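Long-range contacts in thiol peroxidase (Aquifex aeolicus, PDB 2YZH), which probably reduces hydrogen peroxide and organic hydroperoxides to water and alcohols, using thioredoxin as the electron donor, and so protects the cell against oxidative stress: residues Arg26-Val31 against Glu117-Leu122; Val48-Ile53 against Phe137-Glu142; Asp81-Ser86 against Asn104-Ser109. One frame throughout, in Å; residues are numbered along the deposited sequence.

Interaction 1 (Arg26-Val31 against Glu117-Leu122); sequences RAPEAV and EKYGVL
Pro28 lies over one face of the Tyr119 ring, the two side chains crossing at a slant. Pro28 CD sits 4.0 Å from the centroid of the Tyr119 ring and 25° off the normal, a CH-pi contact displaced toward the rim. Beyond the ring, Tyr119 OH donates a hydrogen bond of 2.6 Å to Pro28 O, in the plane of that carbonyl, so one residue receives both the face and the hydroxyl. Proline suits the place: its CD carries the CH groups that meet the aromatic face. Ala27 adds a small methyl, with CB 3.6 Å from Tyr119 OH. Pro28 CB also touches Lys118 CB at 3.8 Å, the two side chains running past each other in opposite directions. The extended lysine ends in an ammonium that pairs with Asp115 of its own chain and Asp115 of the second subunit, while a water joins Lys118 NZ to Glu29 O. An alanine in place of Tyr119 would probably leave Pro28 O without its hydroxyl donor and open a gap beside the proline ring. The arrangement is a contact of the thioredoxin-like fold that joins the loop leading into strand 30-34 to a 3-10 segment, beside a subunit interface.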
ATOM      1  N   ARG D  26      22.545   7.353  -0.952  1.00 16.62           N
ATOM      2  CA  ARG D  26      22.625   5.902  -0.844  1.00 17.53           C
ATOM      3  C   ARG D  26      21.467   5.378  -1.686  1.00 17.91           C
ATOM      4  O   ARG D  26      20.376   5.948  -1.660  1.00 17.62           O
ATOM      5  CB  ARG D  26      22.453   5.447   0.610  1.00 20.81           C
ATOM      6  CG  ARG D  26      23.627   5.792   1.514  1.00 27.86           C
ATOM      7  CD  ARG D  26      23.544   5.067   2.852  1.00 32.44           C
ATOM      8  NE  ARG D  26      24.734   5.310   3.667  1.00 38.20           N
ATOM      9  CZ  ARG D  26      24.961   4.743   4.850  1.00 41.49           C
ATOM     10  NH1 ARG D  26      24.077   3.895   5.363  1.00 42.76           N
ATOM     11  NH2 ARG D  26      26.071   5.025   5.522  1.00 42.03           N
ATOM     12  N   ALA D  27      21.702   4.315  -2.451  1.00 16.08           N
ATOM     13  CA  ALA D  27      20.650   3.745  -3.289  1.00 14.26           C
ATOM     14  C   ALA D  27      19.760   2.851  -2.436  1.00 14.07           C
ATOM     15  O   ALA D  27      20.226   1.861  -1.875  1.00 14.45           O
ATOM     16  CB  ALA D  27      21.266   2.929  -4.423  1.00 12.28           C
ATOM     17  N   PRO D  28      18.461   3.185  -2.328  1.00 12.60           N
ATOM     18  CA  PRO D  28      17.541   2.374  -1.524  1.00 11.76           C
ATOM     19  C   PRO D  28      17.425   0.956  -2.066  1.00 12.37           C
ATOM     20  O   PRO D  28      17.585   0.733  -3.267  1.00 14.09           O
ATOM     21  CB  PRO D  28      16.212   3.131  -1.644  1.00 12.87           C
ATOM     22  CG  PRO D  28      16.647   4.560  -1.869  1.00 12.70           C
ATOM     23  CD  PRO D  28      17.782   4.377  -2.863  1.00 11.05           C
ATOM     24  N   GLU D  29      17.170  -0.008  -1.186  1.00 14.19           N
ATOM     25  CA  GLU D  29      16.994  -1.378  -1.641  1.00 13.90           C
ATOM     26  C   GLU D  29      15.539  -1.564  -2.033  1.00 14.24           C
ATOM     27  O   GLU D  29      14.632  -1.026  -1.393  1.00 13.75           O
ATOM     28  CB  GLU D  29      17.367  -2.388  -0.551  1.00 14.92           C
ATOM     29  CG  GLU D  29      18.853  -2.408  -0.243  1.00 16.44           C
ATOM     30  CD  GLU D  29      19.274  -3.588   0.607  1.00 17.84           C
ATOM     31  OE1 GLU D  29      18.407  -4.204   1.258  1.00 19.27           O
ATOM     32  OE2 GLU D  29      20.485  -3.888   0.629  1.00 21.79           O
ATOM     33  N   ALA D  30      15.322  -2.313  -3.104  1.00 13.22           N
ATOM     34  CA  ALA D  30      13.981  -2.588  -3.581  1.00 12.47           C
ATOM     35  C   ALA D  30      13.854  -4.094  -3.738  1.00 12.23           C
ATOM     36  O   ALA D  30      14.660  -4.725  -4.421  1.00 12.83           O
ATOM     37  CB  ALA D  30      13.741  -1.896  -4.918  1.00 12.58           C
ATOM     38  N   VAL D  31      12.847  -4.663  -3.087  1.00 10.64           N
ATOM     39  CA  VAL D  31      12.604  -6.096  -3.153  1.00 10.46           C
ATOM     40  C   VAL D  31      11.618  -6.326  -4.288  1.00 11.07           C
ATOM     41  O   VAL D  31      10.424  -6.046  -4.150  1.00 12.41           O
ATOM     42  CB  VAL D  31      12.004  -6.612  -1.837  1.00 10.76           C
ATOM     43  CG1 VAL D  31      11.769  -8.116  -1.934  1.00 11.75           C
ATOM     44  CG2 VAL D  31      12.946  -6.285  -0.682  1.00 11.92           C
ATOM     45  N   GLU D 117       9.101   3.495  -5.073  1.00 10.68           N
ATOM     46  CA  GLU D 117       8.601   4.798  -4.640  1.00 10.34           C
ATOM     47  C   GLU D 117       9.784   5.480  -3.950  1.00 12.21           C
ATOM     48  O   GLU D 117       9.893   6.714  -3.927  1.00 10.45           O
ATOM     49  CB  GLU D 117       7.465   4.648  -3.614  1.00 12.67           C
ATOM     50  CG  GLU D 117       6.942   5.993  -3.091  1.00 13.42           C
ATOM     51  CD  GLU D 117       5.947   5.856  -1.948  1.00 18.23           C
ATOM     52  OE1 GLU D 117       5.154   4.891  -1.954  1.00 19.28           O
ATOM     53  OE2 GLU D 117       5.945   6.727  -1.050  1.00 20.01           O
ATOM     54  N   LYS D 118      10.675   4.665  -3.387  1.00  8.99           N
ATOM     55  CA  LYS D 118      11.842   5.184  -2.677  1.00 10.18           C
ATOM     56  C   LYS D 118      12.856   5.837  -3.608  1.00 10.83           C
ATOM     57  O   LYS D 118      13.799   6.485  -3.149  1.00 10.77           O
ATOM     58  CB  LYS D 118      12.511   4.063  -1.869  1.00 10.93           C
ATOM     59  CG  LYS D 118      11.639   3.556  -0.721  1.00 11.01           C
ATOM     60  CD  LYS D 118      12.158   2.247  -0.154  1.00 11.23           C
ATOM     61  CE  LYS D 118      11.217   1.726   0.925  1.00 12.00           C
ATOM     62  NZ  LYS D 118      11.527   0.317   1.290  1.00  9.68           N
ATOM     63  N   TYR D 119      12.655   5.671  -4.912  1.00  9.55           N
ATOM     64  CA  TYR D 119      13.545   6.261  -5.902  1.00 10.97           C
ATOM     65  C   TYR D 119      12.938   7.516  -6.516  1.00 12.43           C
ATOM     66  O   TYR D 119      13.514   8.116  -7.426  1.00 12.37           O
ATOM     67  CB  TYR D 119      13.879   5.246  -7.004  1.00  9.34           C
ATOM     68  CG  TYR D 119      15.003   4.289  -6.641  1.00 11.60           C
ATOM     69  CD1 TYR D 119      14.810   3.267  -5.714  1.00 10.74           C
ATOM     70  CD2 TYR D 119      16.266   4.419  -7.223  1.00 12.18           C
ATOM     71  CE1 TYR D 119      15.850   2.395  -5.374  1.00 12.18           C
ATOM     72  CE2 TYR D 119      17.308   3.555  -6.888  1.00 13.73           C
ATOM     73  CZ  TYR D 119      17.094   2.547  -5.965  1.00 11.88           C
ATOM     74  OH  TYR D 119      18.131   1.701  -5.630  1.00 13.82           O
ATOM     75  N   GLY D 120      11.767   7.906  -6.018  1.00 11.43           N
ATOM     76  CA  GLY D 120      11.110   9.102  -6.515  1.00 12.55           C
ATOM     77  C   GLY D 120      10.537   9.011  -7.918  1.00 12.41           C
ATOM     78  O   GLY D 120      10.354  10.037  -8.574  1.00 11.64           O
ATOM     79  N   VAL D 121      10.237   7.800  -8.381  1.00 10.74           N
ATOM     80  CA  VAL D 121       9.690   7.637  -9.721  1.00 10.98           C
ATOM     81  C   VAL D 121       8.245   7.142  -9.763  1.00 10.64           C
ATOM     82  O   VAL D 121       7.725   6.832 -10.833  1.00 11.69           O
ATOM     83  CB  VAL D 121      10.594   6.714 -10.583  1.00 13.85           C
ATOM     84  CG1 VAL D 121      11.951   7.378 -10.791  1.00 15.41           C
ATOM     85  CG2 VAL D 121      10.774   5.365  -9.913  1.00 12.27           C
ATOM     86  N   LEU D 122       7.585   7.078  -8.610  1.00 10.86           N
ATOM     87  CA  LEU D 122       6.185   6.655  -8.585  1.00 10.09           C
ATOM     88  C   LEU D 122       5.332   7.848  -9.017  1.00 10.58           C
ATOM     89  O   LEU D 122       5.421   8.925  -8.420  1.00 11.31           O
ATOM     90  CB  LEU D 122       5.771   6.222  -7.174  1.00 11.71           C
ATOM     91  CG  LEU D 122       4.313   5.769  -7.049  1.00 13.04           C
ATOM     92  CD1 LEU D 122       4.103   4.497  -7.863  1.00 11.14           C
ATOM     93  CD2 LEU D 122       3.968   5.535  -5.583  1.00 13.30           C
TER
HETATM   94  O   HOH W   1      14.143  -0.568   1.189  1.00 13.79           O

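Interaction 2 (Val48-Ile53 against Phe137-Glu142); sequences VVQVII and FIIDKE
Gln50 and Ile139 face each other as an antiparallel hydrogen-bonded pair. Gln50 N donates to Ile139 O at 2.9 Å, and Ile139 N returns a 2.7 Å bond to Gln50 O. The Gln50 side chain begins with CB 3.9 Å from Ile139 CB. Its CG stands anti to the carbonyl carbon (chi1 -53°), and the chain continues extended to the amide. There the two ends part: Gln50 OE1 accepts a hydrogen bond from the backbone N of Gly43, while Gln50 NE2 lies 4.1 Å from Ile139 CG2 and donates to a water 2.9 Å away. That water also lies within hydrogen-bonding distance of Val48 O and Asp140 O, just before strand 49-54 begins and just after strand 135-139 ends. Glutamine fits this buried place because its methylenes can lie beside an isoleucine while its amide meets both a backbone N-H and a water.

Ile52 and Phe137 form the next hydrogen-bonded pair, linked by two backbone bonds, on the same face as Gln50 and Ile139. Phe137 CD2 comes 3.8 Å from Ile52 O, which lies at the ring edge. The beta-branched valines and isoleucines suit the extended backbone, and Val49 CG1 meets Ile138 CG2 at 3.8 Å.

Strands 49-54 and 135-139 lie inside the mixed sheet, flanked by strands 80-86 and 145-150 respectively. Helix 160-170 covers the face bearing Val51 and Ile138 through Val167, whereas on the other face Ile52 and Phe137 both touch Tyr119.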
ATOM      1  N   VAL D  48      29.309  -5.015  -7.531  1.00 22.66           N
ATOM      2  CA  VAL D  48      29.064  -4.906  -8.965  1.00 20.35           C
ATOM      3  C   VAL D  48      28.299  -3.618  -9.273  1.00 21.54           C
ATOM      4  O   VAL D  48      27.558  -3.115  -8.426  1.00 20.43           O
ATOM      5  CB  VAL D  48      28.230  -6.114  -9.468  1.00 21.73           C
ATOM      6  CG1 VAL D  48      26.832  -6.067  -8.869  1.00 20.57           C
ATOM      7  CG2 VAL D  48      28.168  -6.119 -10.988  1.00 22.60           C
ATOM      8  N   VAL D  49      28.480  -3.080 -10.476  1.00 19.85           N
ATOM      9  CA  VAL D  49      27.775  -1.861 -10.860  1.00 19.60           C
ATOM     10  C   VAL D  49      26.343  -2.231 -11.225  1.00 18.26           C
ATOM     11  O   VAL D  49      26.112  -3.143 -12.015  1.00 19.04           O
ATOM     12  CB  VAL D  49      28.455  -1.157 -12.060  1.00 20.47           C
ATOM     13  CG1 VAL D  49      27.565  -0.042 -12.586  1.00 19.45           C
ATOM     14  CG2 VAL D  49      29.792  -0.575 -11.623  1.00 20.82           C
ATOM     15  N   GLN D  50      25.380  -1.523 -10.648  1.00 17.83           N
ATOM     16  CA  GLN D  50      23.983  -1.816 -10.914  1.00 16.21           C
ATOM     17  C   GLN D  50      23.320  -0.769 -11.788  1.00 16.70           C
ATOM     18  O   GLN D  50      23.538   0.426 -11.616  1.00 17.76           O
ATOM     19  CB  GLN D  50      23.196  -1.902  -9.605  1.00 16.62           C
ATOM     20  CG  GLN D  50      23.745  -2.848  -8.570  1.00 16.13           C
ATOM     21  CD  GLN D  50      22.897  -2.840  -7.313  1.00 17.96           C
ATOM     22  OE1 GLN D  50      21.719  -3.193  -7.351  1.00 17.06           O
ATOM     23  NE2 GLN D  50      23.487  -2.428  -6.196  1.00 15.06           N
ATOM     24  N   VAL D  51      22.505  -1.233 -12.724  1.00 16.69           N
ATOM     25  CA  VAL D  51      21.765  -0.348 -13.607  1.00 17.03           C
ATOM     26  C   VAL D  51      20.294  -0.702 -13.427  1.00 17.61           C
ATOM     27  O   VAL D  51      19.870  -1.807 -13.757  1.00 18.34           O
ATOM     28  CB  VAL D  51      22.156  -0.548 -15.087  1.00 16.82           C
ATOM     29  CG1 VAL D  51      21.339   0.392 -15.975  1.00 16.69           C
ATOM     30  CG2 VAL D  51      23.645  -0.287 -15.267  1.00 17.85           C
ATOM     31  N   ILE D  52      19.530   0.237 -12.882  1.00 17.29           N
ATOM     32  CA  ILE D  52      18.110   0.037 -12.641  1.00 14.67           C
ATOM     33  C   ILE D  52      17.342   0.921 -13.614  1.00 14.89           C
ATOM     34  O   ILE D  52      17.461   2.143 -13.586  1.00 15.79           O
ATOM     35  CB  ILE D  52      17.753   0.412 -11.193  1.00 16.95           C
ATOM     36  CG1 ILE D  52      18.579  -0.444 -10.228  1.00 17.59           C
ATOM     37  CG2 ILE D  52      16.265   0.216 -10.947  1.00 16.70           C
ATOM     38  CD1 ILE D  52      18.432  -0.048  -8.772  1.00 19.99           C
ATOM     39  N   ILE D  53      16.557   0.284 -14.473  1.00 14.22           N
ATOM     40  CA  ILE D  53      15.785   0.979 -15.489  1.00 13.58           C
ATOM     41  C   ILE D  53      14.300   0.844 -15.179  1.00 14.56           C
ATOM     42  O   ILE D  53      13.767  -0.261 -15.169  1.00 15.79           O
ATOM     43  CB  ILE D  53      16.075   0.359 -16.879  1.00 16.82           C
ATOM     44  CG1 ILE D  53      17.580   0.437 -17.161  1.00 16.10           C
ATOM     45  CG2 ILE D  53      15.252   1.059 -17.957  1.00 17.92           C
ATOM     46  CD1 ILE D  53      18.054  -0.417 -18.327  1.00 15.25           C
ATOM     47  N   PHE D 137      18.911   4.606 -13.365  1.00 14.29           N
ATOM     48  CA  PHE D 137      19.788   4.853 -12.235  1.00 15.40           C
ATOM     49  C   PHE D 137      20.980   3.936 -12.386  1.00 16.41           C
ATOM     50  O   PHE D 137      20.839   2.809 -12.843  1.00 15.52           O
ATOM     51  CB  PHE D 137      19.090   4.502 -10.916  1.00 14.14           C
ATOM     52  CG  PHE D 137      17.860   5.308 -10.648  1.00 14.27           C
ATOM     53  CD1 PHE D 137      17.954   6.573 -10.087  1.00 14.27           C
ATOM     54  CD2 PHE D 137      16.607   4.817 -11.004  1.00 14.17           C
ATOM     55  CE1 PHE D 137      16.812   7.351  -9.885  1.00 14.08           C
ATOM     56  CE2 PHE D 137      15.465   5.585 -10.809  1.00 15.19           C
ATOM     57  CZ  PHE D 137      15.571   6.856 -10.248  1.00 13.56           C
ATOM     58  N   ILE D 138      22.154   4.428 -12.020  1.00 15.50           N
ATOM     59  CA  ILE D 138      23.346   3.599 -12.051  1.00 16.66           C
ATOM     60  C   ILE D 138      23.909   3.700 -10.647  1.00 14.38           C
ATOM     61  O   ILE D 138      24.150   4.798 -10.143  1.00 15.27           O
ATOM     62  CB  ILE D 138      24.380   4.090 -13.077  1.00 15.67           C
ATOM     63  CG1 ILE D 138      23.777   4.035 -14.482  1.00 15.90           C
ATOM     64  CG2 ILE D 138      25.610   3.194 -13.028  1.00 18.69           C
ATOM     65  CD1 ILE D 138      24.707   4.557 -15.567  1.00 19.35           C
ATOM     66  N   ILE D 139      24.079   2.549 -10.009  1.00 15.09           N
ATOM     67  CA  ILE D 139      24.579   2.483  -8.644  1.00 14.63           C
ATOM     68  C   ILE D 139      26.003   1.941  -8.640  1.00 16.39           C
ATOM     69  O   ILE D 139      26.278   0.926  -9.281  1.00 17.29           O
ATOM     70  CB  ILE D 139      23.688   1.546  -7.791  1.00 15.57           C
ATOM     71  CG1 ILE D 139      22.206   1.883  -8.020  1.00 16.14           C
ATOM     72  CG2 ILE D 139      24.065   1.650  -6.325  1.00 13.89           C
ATOM     73  CD1 ILE D 139      21.846   3.349  -7.830  1.00 17.86           C
ATOM     74  N   ASP D 140      26.907   2.608  -7.924  1.00 17.67           N
ATOM     75  CA  ASP D 140      28.291   2.140  -7.865  1.00 20.09           C
ATOM     76  C   ASP D 140      28.450   1.028  -6.835  1.00 20.62           C
ATOM     77  O   ASP D 140      27.509   0.702  -6.106  1.00 19.53           O
ATOM     78  CB  ASP D 140      29.258   3.295  -7.556  1.00 18.62           C
ATOM     79  CG  ASP D 140      28.992   3.956  -6.210  1.00 22.25           C
ATOM     80  OD1 ASP D 140      28.544   3.269  -5.267  1.00 22.64           O
ATOM     81  OD2 ASP D 140      29.258   5.171  -6.091  1.00 23.72           O
ATOM     82  N   LYS D 141      29.640   0.436  -6.783  1.00 21.77           N
ATOM     83  CA  LYS D 141      29.905  -0.647  -5.847  1.00 24.61           C
ATOM     84  C   LYS D 141      29.748  -0.242  -4.387  1.00 24.20           C
ATOM     85  O   LYS D 141      29.613  -1.101  -3.516  1.00 25.91           O
ATOM     86  CB  LYS D 141      31.316  -1.203  -6.056  1.00 26.30           C
ATOM     87  CG  LYS D 141      31.521  -1.960  -7.351  1.00 31.45           C
ATOM     88  CD  LYS D 141      32.929  -2.543  -7.393  1.00 35.87           C
ATOM     89  CE  LYS D 141      33.144  -3.413  -8.614  1.00 38.97           C
ATOM     90  NZ  LYS D 141      34.540  -3.941  -8.646  1.00 42.22           N
ATOM     91  N   GLU D 142      29.781   1.059  -4.114  1.00 23.56           N
ATOM     92  CA  GLU D 142      29.644   1.547  -2.744  1.00 22.84           C
ATOM     93  C   GLU D 142      28.181   1.687  -2.336  1.00 20.77           C
ATOM     94  O   GLU D 142      27.878   2.045  -1.199  1.00 20.36           O
ATOM     95  CB  GLU D 142      30.343   2.903  -2.581  1.00 26.41           C
ATOM     96  CG  GLU D 142      31.860   2.866  -2.716  1.00 31.33           C
ATOM     97  CD  GLU D 142      32.321   2.466  -4.105  1.00 34.59           C
ATOM     98  OE1 GLU D 142      31.848   3.073  -5.090  1.00 35.62           O
ATOM     99  OE2 GLU D 142      33.162   1.547  -4.212  1.00 37.92           O
TER
HETATM  100  O   HOH W   2      26.276  -1.840  -6.314  1.00 17.21           O

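Interaction 3 (Asp81-Ser86 against Asn104-Ser109); sequences DVTVVS and NVTVAS
Strands 80-86 and 106-109 are the two parallel strands of a beta-alpha-beta crossover whose connecting helix is 90-100, a unit of the thioredoxin-like fold. Thr106 is gripped through both its backbone N and its backbone O: Thr106 N donates to Val82 O at 3.0 Å, nearly straight at 174°, and Thr106 O accepts from Val84 N at 2.7 Å. Ala108 N then bonds to Val84 O at 2.9 Å, and a weak bond runs from Ser86 N to Ala108 O. At the start of the pairing, a water accepts from Val82 N and donates to Asn104 O.

Val82 and Val105 meet obliquely, with Val105 CG1 3.8 Å from Val82 CG1. Val105 CG1 stands anti to the carbonyl carbon (chi1 -60°), a placing that sets it also against Val82 CB. On the face bearing Thr83 and Ala108, Thr83 CG2 reaches Ala108 CB at 3.9 Å; Thr83 CG2 is anti to the backbone N, while Thr83 OG1 hydrogen-bonds to Lys40 NZ. Alanine puts only a methyl there, and it also touches Val32 of strand 30-34. On the other face, Val107 packs on Cys97 and Gln93 of helix 90-100.

Valines, whose branching at CB suits an extended backbone, supply most of the apolar surface, and the side chain of Val84 lies about 7 Å from that of Cys63, the predicted peroxidatic cysteine. The two serines bring hydroxyls to the C-terminal ends, where Ser86 and Ser109 both bond to Asp88, through OD2 and O respectively, which would probably fix the start of the connection toward the helix.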
ATOM      1  N   ASP D  81      25.170  -5.357 -13.540  1.00 24.96           N
ATOM      2  CA  ASP D  81      23.930  -6.087 -13.312  1.00 24.92           C
ATOM      3  C   ASP D  81      22.803  -5.131 -13.691  1.00 23.40           C
ATOM      4  O   ASP D  81      22.551  -4.154 -12.987  1.00 23.86           O
ATOM      5  CB  ASP D  81      23.826  -6.497 -11.838  1.00 27.39           C
ATOM      6  CG  ASP D  81      22.560  -7.263 -11.536  1.00 30.20           C
ATOM      7  OD1 ASP D  81      22.289  -8.269 -12.227  1.00 33.59           O
ATOM      8  OD2 ASP D  81      21.833  -6.864 -10.603  1.00 35.82           O
ATOM      9  N   VAL D  82      22.142  -5.412 -14.811  1.00 22.23           N
ATOM     10  CA  VAL D  82      21.065  -4.560 -15.315  1.00 20.28           C
ATOM     11  C   VAL D  82      19.673  -5.144 -15.092  1.00 18.90           C
ATOM     12  O   VAL D  82      19.391  -6.278 -15.477  1.00 18.08           O
ATOM     13  CB  VAL D  82      21.256  -4.287 -16.831  1.00 20.80           C
ATOM     14  CG1 VAL D  82      20.228  -3.291 -17.323  1.00 19.59           C
ATOM     15  CG2 VAL D  82      22.659  -3.770 -17.087  1.00 20.27           C
ATOM     16  N   THR D  83      18.797  -4.351 -14.483  1.00 17.67           N
ATOM     17  CA  THR D  83      17.439  -4.793 -14.204  1.00 14.44           C
ATOM     18  C   THR D  83      16.412  -3.770 -14.679  1.00 13.60           C
ATOM     19  O   THR D  83      16.532  -2.583 -14.375  1.00 15.33           O
ATOM     20  CB  THR D  83      17.222  -5.006 -12.689  1.00 14.39           C
ATOM     21  OG1 THR D  83      18.233  -5.882 -12.168  1.00 16.92           O
ATOM     22  CG2 THR D  83      15.851  -5.623 -12.431  1.00 16.19           C
ATOM     23  N   VAL D  84      15.417  -4.229 -15.432  1.00 14.72           N
ATOM     24  CA  VAL D  84      14.331  -3.363 -15.905  1.00 14.73           C
ATOM     25  C   VAL D  84      13.179  -3.594 -14.929  1.00 14.54           C
ATOM     26  O   VAL D  84      12.728  -4.726 -14.766  1.00 16.46           O
ATOM     27  CB  VAL D  84      13.867  -3.741 -17.330  1.00 16.73           C
ATOM     28  CG1 VAL D  84      12.676  -2.879 -17.735  1.00 15.38           C
ATOM     29  CG2 VAL D  84      15.009  -3.539 -18.321  1.00 19.33           C
ATOM     30  N   VAL D  85      12.702  -2.533 -14.284  1.00 13.17           N
ATOM     31  CA  VAL D  85      11.634  -2.665 -13.292  1.00 12.31           C
ATOM     32  C   VAL D  85      10.344  -1.931 -13.637  1.00 12.89           C
ATOM     33  O   VAL D  85      10.376  -0.788 -14.088  1.00 12.06           O
ATOM     34  CB  VAL D  85      12.116  -2.154 -11.915  1.00 11.43           C
ATOM     35  CG1 VAL D  85      11.018  -2.341 -10.863  1.00 12.49           C
ATOM     36  CG2 VAL D  85      13.377  -2.895 -11.505  1.00 11.65           C
ATOM     37  N   SER D  86       9.212  -2.588 -13.406  1.00 13.27           N
ATOM     38  CA  SER D  86       7.908  -1.985 -13.673  1.00 13.76           C
ATOM     39  C   SER D  86       6.876  -2.567 -12.719  1.00 14.19           C
ATOM     40  O   SER D  86       7.177  -3.475 -11.934  1.00 16.33           O
ATOM     41  CB  SER D  86       7.463  -2.268 -15.106  1.00 12.75           C
ATOM     42  OG  SER D  86       6.978  -3.596 -15.211  1.00 13.79           O
ATOM     43  N   ASN D 104      20.069 -10.774 -21.876  1.00 26.11           N
ATOM     44  CA  ASN D 104      21.192 -10.014 -21.339  1.00 24.59           C
ATOM     45  C   ASN D 104      20.863  -9.130 -20.145  1.00 24.25           C
ATOM     46  O   ASN D 104      21.761  -8.653 -19.457  1.00 23.51           O
ATOM     47  CB  ASN D 104      21.821  -9.173 -22.446  1.00 25.92           C
ATOM     48  CG  ASN D 104      22.267 -10.015 -23.617  1.00 29.81           C
ATOM     49  OD1 ASN D 104      22.965 -11.017 -23.440  1.00 28.69           O
ATOM     50  ND2 ASN D 104      21.865  -9.620 -24.821  1.00 28.72           N
ATOM     51  N   VAL D 105      19.578  -8.896 -19.910  1.00 22.83           N
ATOM     52  CA  VAL D 105      19.160  -8.085 -18.779  1.00 21.03           C
ATOM     53  C   VAL D 105      18.054  -8.823 -18.043  1.00 20.80           C
ATOM     54  O   VAL D 105      17.441  -9.744 -18.587  1.00 21.37           O
ATOM     55  CB  VAL D 105      18.644  -6.694 -19.221  1.00 23.26           C
ATOM     56  CG1 VAL D 105      19.747  -5.944 -19.951  1.00 22.58           C
ATOM     57  CG2 VAL D 105      17.425  -6.838 -20.100  1.00 22.13           C
ATOM     58  N   THR D 106      17.813  -8.422 -16.802  1.00 19.46           N
ATOM     59  CA  THR D 106      16.781  -9.041 -15.985  1.00 18.93           C
ATOM     60  C   THR D 106      15.567  -8.117 -15.895  1.00 18.89           C
ATOM     61  O   THR D 106      15.713  -6.900 -15.784  1.00 19.52           O
ATOM     62  CB  THR D 106      17.301  -9.300 -14.547  1.00 21.62           C
ATOM     63  OG1 THR D 106      18.431 -10.179 -14.594  1.00 21.37           O
ATOM     64  CG2 THR D 106      16.212  -9.918 -13.681  1.00 22.25           C
ATOM     65  N   VAL D 107      14.373  -8.687 -15.985  1.00 17.12           N
ATOM     66  CA  VAL D 107      13.164  -7.893 -15.842  1.00 18.69           C
ATOM     67  C   VAL D 107      12.621  -8.303 -14.478  1.00 18.45           C
ATOM     68  O   VAL D 107      12.744  -9.462 -14.083  1.00 18.40           O
ATOM     69  CB  VAL D 107      12.109  -8.203 -16.935  1.00 20.44           C
ATOM     70  CG1 VAL D 107      12.660  -7.848 -18.305  1.00 23.07           C
ATOM     71  CG2 VAL D 107      11.707  -9.672 -16.883  1.00 25.22           C
ATOM     72  N   ALA D 108      12.053  -7.358 -13.744  1.00 16.58           N
ATOM     73  CA  ALA D 108      11.510  -7.677 -12.433  1.00 14.76           C
ATOM     74  C   ALA D 108      10.325  -6.774 -12.138  1.00 14.71           C
ATOM     75  O   ALA D 108      10.234  -5.661 -12.665  1.00 14.38           O
ATOM     76  CB  ALA D 108      12.583  -7.522 -11.370  1.00 17.08           C
ATOM     77  N   SER D 109       9.423  -7.264 -11.296  1.00 13.95           N
ATOM     78  CA  SER D 109       8.213  -6.543 -10.932  1.00 12.77           C
ATOM     79  C   SER D 109       8.257  -5.948  -9.535  1.00 13.49           C
ATOM     80  O   SER D 109       8.740  -6.578  -8.593  1.00 11.63           O
ATOM     81  CB  SER D 109       7.009  -7.478 -11.032  1.00 12.44           C
ATOM     82  OG  SER D 109       5.833  -6.828 -10.589  1.00 12.36           O
TER
HETATM   83  O   HOH W   3      22.563  -7.711 -16.568  1.00 24.70           O

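How the interactions relate
All three interactions reach one mixed sheet, where strands 106-109, 80-86, 49-54 and 135-139 lie side by side in that order. Interactions 2 and 3 have centres 12 Å apart and are joined directly, since strands 49-54 and 80-86 are neighbours: Ile53 O lies 2.7 Å from Val85 N, a probable hydrogen bond. Interaction 1 packs against interaction 2 through Tyr119 and Ala27, but stays about 5 Å from interaction 3 at the nearest atoms. Along the chain, interaction 3 is nested within the loops closed by both others, whose own segments alternate. Distant parts of the sequence thus build one sheet, whose strand 80-86 passes near the predicted active-site cysteine.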